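Long-range contact in halogenase PltM (Pseudomonas fluorescens, PDB 6BZN), which halogenates phenolic compounds, accepting a range of substrates and halides, and is a flavoprotein that binds FAD: residues A[329-343]-A[377-390]. Sequence-based numbering, arbitrary orientation.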
loop_
_atom_site.group_PDB
_atom_site.type_symbol
_atom_site.label_atom_id
_atom_site.label_comp_id
_atom_site.label_asym_id
_atom_site.label_seq_id
_atom_site.Cartn_x
_atom_site.Cartn_y
_atom_site.Cartn_z
ATOM N N VAL A 329 1.290 11.164 15.922
ATOM C CA VAL A 329 1.984 10.923 17.184
ATOM C C VAL A 329 1.306 9.820 18.022
ATOM O O VAL A 329 1.957 9.170 18.844
ATOM C CB VAL A 329 2.164 12.230 18.003
ATOM C CG1 VAL A 329 2.928 13.266 17.197
ATOM C CG2 VAL A 329 0.835 12.817 18.456
ATOM N N GLN A 330 0.000 9.644 17.827
ATOM C CA GLN A 330 -0.795 8.577 18.448
ATOM C C GLN A 330 -1.914 8.271 17.473
ATOM O O GLN A 330 -2.202 9.090 16.593
ATOM C CB GLN A 330 -1.448 9.031 19.756
ATOM C CG GLN A 330 -0.498 9.289 20.913
ATOM C CD GLN A 330 -1.236 9.633 22.208
ATOM O OE1 GLN A 330 -2.379 10.077 22.184
ATOM N NE2 GLN A 330 -0.578 9.426 23.338
ATOM N N ASN A 331 -2.537 7.112 17.615
ATOM C CA ASN A 331 -3.718 6.825 16.813
ATOM C C ASN A 331 -4.794 5.977 17.456
ATOM O O ASN A 331 -5.724 5.569 16.778
ATOM C CB ASN A 331 -3.277 6.228 15.460
ATOM C CG ASN A 331 -2.947 4.752 15.549
ATOM O OD1 ASN A 331 -2.634 4.242 16.617
ATOM N ND2 ASN A 331 -3.014 4.053 14.416
ATOM N N VAL A 332 -4.690 5.718 18.758
ATOM C CA VAL A 332 -5.750 5.040 19.492
ATOM C C VAL A 332 -6.029 5.816 20.767
ATOM O O VAL A 332 -5.142 6.484 21.309
ATOM C CB VAL A 332 -5.393 3.573 19.824
ATOM C CG1 VAL A 332 -5.112 2.777 18.552
ATOM C CG2 VAL A 332 -4.191 3.477 20.756
ATOM N N GLY A 333 -7.266 5.718 21.231
ATOM C CA GLY A 333 -7.665 6.230 22.550
ATOM C C GLY A 333 -8.624 5.261 23.190
ATOM O O GLY A 333 -8.860 4.175 22.669
ATOM N N ASP A 334 -9.208 5.668 24.316
ATOM C CA ASP A 334 -10.236 4.876 24.983
ATOM C C ASP A 334 -11.377 4.528 24.017
ATOM O O ASP A 334 -11.873 3.401 24.026
ATOM C CB ASP A 334 -10.839 5.650 26.181
ATOM C CG ASP A 334 -9.861 5.829 27.343
ATOM O OD1 ASP A 334 -8.742 5.278 27.309
ATOM O OD2 ASP A 334 -10.221 6.539 28.307
ATOM N N ARG A 335 -11.784 5.511 23.210
ATOM C CA ARG A 335 -13.001 5.400 22.393
ATOM C C ARG A 335 -12.805 5.541 20.885
ATOM O O ARG A 335 -13.794 5.650 20.155
ATOM C CB ARG A 335 -14.030 6.440 22.864
ATOM C CG ARG A 335 -14.464 6.276 24.319
ATOM C CD ARG A 335 -15.369 5.070 24.457
ATOM N NE ARG A 335 -15.851 4.841 25.820
ATOM C CZ ARG A 335 -16.836 3.995 26.145
ATOM N NH1 ARG A 335 -17.477 3.286 25.214
ATOM N NH2 ARG A 335 -17.196 3.855 27.423
ATOM N N PHE A 336 -11.561 5.498 20.408
ATOM C CA PHE A 336 -11.323 5.610 18.974
ATOM C C PHE A 336 -10.081 4.872 18.530
ATOM O O PHE A 336 -9.192 4.570 19.320
ATOM C CB PHE A 336 -11.221 7.070 18.524
ATOM C CG PHE A 336 -9.961 7.759 18.976
ATOM C CD1 PHE A 336 -8.806 7.708 18.207
ATOM C CD2 PHE A 336 -9.926 8.444 20.179
ATOM C CE1 PHE A 336 -7.643 8.349 18.615
ATOM C CE2 PHE A 336 -8.763 9.083 20.595
ATOM C CZ PHE A 336 -7.619 9.029 19.815
ATOM N N CYS A 337 -10.052 4.598 17.232
ATOM C CA CYS A 337 -8.849 4.147 16.554
ATOM C C CYS A 337 -8.856 4.750 15.158
ATOM O O CYS A 337 -9.896 4.763 14.478
ATOM C CB CYS A 337 -8.791 2.628 16.476
ATOM S SG CYS A 337 -7.458 2.001 15.409
ATOM N N LEU A 338 -7.701 5.280 14.761
ATOM C CA LEU A 338 -7.461 5.686 13.389
ATOM C C LEU A 338 -6.831 4.507 12.674
ATOM O O LEU A 338 -5.818 3.973 13.121
ATOM C CB LEU A 338 -6.498 6.872 13.314
ATOM C CG LEU A 338 -7.026 8.278 13.591
ATOM C CD1 LEU A 338 -7.879 8.366 14.829
ATOM C CD2 LEU A 338 -5.874 9.267 13.629
ATOM N N LEU A 339 -7.430 4.103 11.563
ATOM C CA LEU A 339 -6.784 3.126 10.702
ATOM C C LEU A 339 -5.585 3.770 9.985
ATOM O O LEU A 339 -5.391 4.995 10.051
ATOM C CB LEU A 339 -7.799 2.518 9.734
ATOM C CG LEU A 339 -8.797 1.526 10.328
ATOM C CD1 LEU A 339 -9.653 0.979 9.191
ATOM C CD2 LEU A 339 -8.147 0.379 11.080
ATOM N N PRO A 340 -4.742 2.950 9.324
ATOM C CA PRO A 340 -3.482 3.514 8.806
ATOM C C PRO A 340 -3.574 4.711 7.884
ATOM O O PRO A 340 -2.832 5.658 8.103
ATOM C CB PRO A 340 -2.838 2.324 8.108
ATOM C CG PRO A 340 -3.251 1.192 8.987
ATOM C CD PRO A 340 -4.697 1.478 9.302
ATOM N N GLN A 341 -4.470 4.726 6.902
ATOM C CA GLN A 341 -4.580 5.913 6.027
ATOM C C GLN A 341 -4.889 7.210 6.784
ATOM O O GLN A 341 -4.396 8.284 6.411
ATOM C CB GLN A 341 -5.644 5.727 4.945
ATOM C CG GLN A 341 -5.287 4.744 3.863
ATOM C CD GLN A 341 -4.246 5.274 2.877
ATOM O OE1 GLN A 341 -3.185 4.668 2.712
ATOM N NE2 GLN A 341 -4.561 6.381 2.192
ATOM N N ALA A 342 -5.714 7.107 7.825
ATOM C CA ALA A 342 -6.013 8.245 8.679
ATOM C C ALA A 342 -4.826 8.642 9.579
ATOM O O ALA A 342 -4.799 9.758 10.085
ATOM C CB ALA A 342 -7.242 7.954 9.518
ATOM N N THR A 343 -3.877 7.727 9.784
ATOM C CA THR A 343 -2.738 7.910 10.687
ATOM C C THR A 343 -1.497 8.416 9.991
ATOM O O THR A 343 -0.852 9.370 10.451
ATOM C CB THR A 343 -2.373 6.557 11.350
ATOM O OG1 THR A 343 -3.530 6.041 12.009
ATOM C CG2 THR A 343 -1.275 6.706 12.360
ATOM N N TRP A 377 -13.304 -0.112 27.679
ATOM C CA TRP A 377 -12.838 0.751 26.599
ATOM C C TRP A 377 -11.737 1.669 27.107
ATOM O O TRP A 377 -11.983 2.795 27.553
ATOM C CB TRP A 377 -14.016 1.536 26.043
ATOM C CG TRP A 377 -15.069 0.648 25.454
ATOM C CD1 TRP A 377 -16.216 0.215 26.058
ATOM C CD2 TRP A 377 -15.061 0.067 24.150
ATOM N NE1 TRP A 377 -16.933 -0.582 25.199
ATOM C CE2 TRP A 377 -16.245 -0.694 24.021
ATOM C CE3 TRP A 377 -14.176 0.124 23.070
ATOM C CZ2 TRP A 377 -16.562 -1.393 22.853
ATOM C CZ3 TRP A 377 -14.494 -0.583 21.905
ATOM C CH2 TRP A 377 -15.672 -1.323 21.806
ATOM N N GLN A 378 -10.513 1.158 27.044
ATOM C CA GLN A 378 -9.331 1.873 27.511
ATOM C C GLN A 378 -8.233 1.830 26.451
ATOM O O GLN A 378 -8.018 0.788 25.810
ATOM C CB GLN A 378 -8.815 1.244 28.804
ATOM C CG GLN A 378 -9.802 1.310 29.971
ATOM C CD GLN A 378 -9.935 2.718 30.533
ATOM O OE1 GLN A 378 -8.948 3.306 30.963
ATOM N NE2 GLN A 378 -11.146 3.265 30.531
ATOM N N ARG A 379 -7.531 2.950 26.301
ATOM C CA ARG A 379 -6.442 3.092 25.331
ATOM C C ARG A 379 -5.472 1.911 25.353
ATOM O O ARG A 379 -5.083 1.404 24.295
ATOM C CB ARG A 379 -5.681 4.398 25.588
ATOM C CG ARG A 379 -4.364 4.552 24.829
ATOM C CD ARG A 379 -3.760 5.939 24.978
ATOM N NE ARG A 379 -2.317 5.895 24.738
ATOM C CZ ARG A 379 -1.741 5.881 23.532
ATOM N NH1 ARG A 379 -2.465 5.926 22.410
ATOM N NH2 ARG A 379 -0.427 5.826 23.443
ATOM N N GLU A 380 -5.071 1.482 26.552
ATOM C CA GLU A 380 -4.061 0.432 26.679
ATOM C C GLU A 380 -4.458 -0.889 26.000
ATOM O O GLU A 380 -3.590 -1.621 25.537
ATOM C CB GLU A 380 -3.681 0.204 28.159
ATOM C CG GLU A 380 -2.373 -0.566 28.388
ATOM C CD GLU A 380 -1.092 0.153 27.932
ATOM O OE1 GLU A 380 -1.123 1.356 27.561
ATOM O OE2 GLU A 380 -0.024 -0.505 27.946
ATOM N N GLN A 381 -5.759 -1.168 25.890
ATOM C CA GLN A 381 -6.230 -2.361 25.181
ATOM C C GLN A 381 -5.834 -2.348 23.711
ATOM O O GLN A 381 -5.726 -3.394 23.108
ATOM C CB GLN A 381 -7.758 -2.492 25.263
ATOM C CG GLN A 381 -8.302 -2.749 26.667
ATOM C CD GLN A 381 -9.775 -2.363 26.803
ATOM O OE1 GLN A 381 -10.151 -1.598 27.701
ATOM N NE2 GLN A 381 -10.606 -2.855 25.896
ATOM N N PHE A 382 -5.651 -1.159 23.138
ATOM C CA PHE A 382 -5.377 -1.021 21.697
ATOM C C PHE A 382 -3.932 -0.632 21.401
ATOM O O PHE A 382 -3.586 -0.353 20.258
ATOM C CB PHE A 382 -6.362 -0.016 21.100
ATOM C CG PHE A 382 -7.797 -0.323 21.442
ATOM C CD1 PHE A 382 -8.424 -1.426 20.898
ATOM C CD2 PHE A 382 -8.516 0.489 22.310
ATOM C CE1 PHE A 382 -9.738 -1.728 21.220
ATOM C CE2 PHE A 382 -9.829 0.194 22.635
ATOM C CZ PHE A 382 -10.437 -0.923 22.092
ATOM N N ILE A 383 -3.067 -0.678 22.414
ATOM C CA ILE A 383 -1.718 -0.129 22.273
ATOM C C ILE A 383 -0.898 -0.835 21.190
ATOM O O ILE A 383 -0.120 -0.200 20.500
ATOM C CB ILE A 383 -0.960 -0.092 23.629
ATOM C CG1 ILE A 383 0.260 0.824 23.554
ATOM C CG2 ILE A 383 -0.567 -1.484 24.103
ATOM C CD1 ILE A 383 -0.076 2.295 23.448
ATOM N N GLU A 384 -1.094 -2.134 21.017
ATOM C CA GLU A 384 -0.352 -2.863 19.997
ATOM C C GLU A 384 -0.817 -2.524 18.574
ATOM O O GLU A 384 -0.058 -2.704 17.618
ATOM C CB GLU A 384 -0.400 -4.368 20.255
ATOM C CG GLU A 384 0.273 -4.783 21.566
ATOM C CD GLU A 384 1.771 -4.490 21.632
ATOM O OE1 GLU A 384 2.451 -4.546 20.585
ATOM O OE2 GLU A 384 2.280 -4.219 22.752
ATOM N N VAL A 385 -2.047 -2.040 18.435
ATOM C CA VAL A 385 -2.516 -1.521 17.151
ATOM C C VAL A 385 -1.704 -0.259 16.797
ATOM O O VAL A 385 -1.208 -0.110 15.666
ATOM C CB VAL A 385 -4.038 -1.254 17.158
ATOM C CG1 VAL A 385 -4.501 -0.630 15.857
ATOM C CG2 VAL A 385 -4.790 -2.560 17.383
ATOM N N GLU A 386 -1.549 0.635 17.765
ATOM C CA GLU A 386 -0.732 1.828 17.567
ATOM C C GLU A 386 0.735 1.508 17.291
ATOM O O GLU A 386 1.350 2.105 16.416
ATOM C CB GLU A 386 -0.818 2.724 18.799
ATOM C CG GLU A 386 -0.062 4.027 18.664
ATOM C CD GLU A 386 -0.353 4.956 19.812
ATOM O OE1 GLU A 386 0.455 5.007 20.757
ATOM O OE2 GLU A 386 -1.421 5.604 19.797
ATOM N N ARG A 387 1.297 0.598 18.079
ATOM C CA ARG A 387 2.684 0.205 17.906
ATOM C C ARG A 387 2.936 -0.325 16.494
ATOM O O ARG A 387 3.869 0.114 15.837
ATOM C CB ARG A 387 3.093 -0.820 18.963
ATOM C CG ARG A 387 4.501 -1.366 18.783
ATOM C CD ARG A 387 4.907 -2.193 19.991
ATOM N NE ARG A 387 6.146 -2.943 19.760
ATOM C CZ ARG A 387 6.310 -4.263 19.904
ATOM N NH1 ARG A 387 5.321 -5.064 20.290
ATOM N NH2 ARG A 387 7.510 -4.798 19.663
ATOM N N HIS A 388 2.104 -1.254 16.029
ATOM C CA HIS A 388 2.196 -1.706 14.643
ATOM C C HIS A 388 2.106 -0.533 13.640
ATOM O O HIS A 388 2.978 -0.380 12.789
ATOM C CB HIS A 388 1.131 -2.748 14.304
ATOM C CG HIS A 388 0.975 -2.939 12.834
ATOM N ND1 HIS A 388 -0.098 -2.438 12.128
ATOM C CD2 HIS A 388 1.825 -3.453 11.917
ATOM C CE1 HIS A 388 0.069 -2.696 10.845
ATOM N NE2 HIS A 388 1.234 -3.301 10.692
ATOM N N CYS A 389 1.080 0.310 13.758
ATOM C CA CYS A 389 0.833 1.324 12.726
ATOM C C CYS A 389 1.937 2.372 12.668
ATOM O O CYS A 389 2.451 2.695 11.579
ATOM C CB CYS A 389 -0.523 1.998 12.906
ATOM S SG CYS A 389 -0.894 3.081 11.503
ATOM N N LEU A 390 2.336 2.874 13.833
ATOM C CA LEU A 390 3.369 3.912 13.868
ATOM C C LEU A 390 4.728 3.348 13.412
ATOM O O LEU A 390 5.441 4.016 12.682
ATOM C CB LEU A 390 3.490 4.575 15.241
ATOM C CG LEU A 390 2.242 5.266 15.828
ATOM C CD1 LEU A 390 2.644 6.309 16.876
ATOM C CD2 LEU A 390 1.282 5.878 14.814
HETATM O O HOH W 1 2.211 7.118 20.703
HETATM O O HOH W 2 -7.228 5.218 29.342
HETATM O O HOH W 3 -13.922 5.134 28.036
#
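E386 extends from helix 383-390 toward the 329-343 segment and takes the backbone N-H of N331 on OE2, N to OE2 2.9 Å, nearly straight at 163° but on the anti side and well out of the carboxylate plane. The syn sides of both oxygens go to R379, which pairs with E386 through its two terminal nitrogens, a salt bridge: NH1 lies 2.8 Å from OE2 and NH2 bonds OE1. This pairing, with the N331 bond, should fix the carboxylate's rotation. The same R379 NH1 also bonds V332 O (2.9 Å), approaching from above the carbonyl plane, while the Q330 amide lies stacked over one guanidinium face, the planes 19° apart. An extended chain, with CG anti to the backbone N (chi1 169°), carries R379 this far from the start of its 3-10 turn.

At that turn D334 OD1 accepts R379 N at 2.8 Å. Next to it the R335 guanidinium lies nearly parallel to the W377 indole, NH1 3.4 Å from CD1, held there by hydrogen bonds from NH1 to A187 O and NH2 to D171 O. Alongside, V332 CB meets F382 CB, and C337 SG touches V385 CG1. Toward the other end C389 SG packs against P340 and T343; N331 ND2 donates to T343 OG1, which in turn bonds L339 O, whereas N331 OD1 sits buried against E386 CA and CB without a polar partner.

Helix 383-406 and its lead-in thus pack mainly on loop 329-334, which pairs with edge strand 336-338 of the five-stranded parallel sheet, in the Rossmann-type fold expected of flavin-dependent halogenases; nearby Q341 binds FAD, absent here.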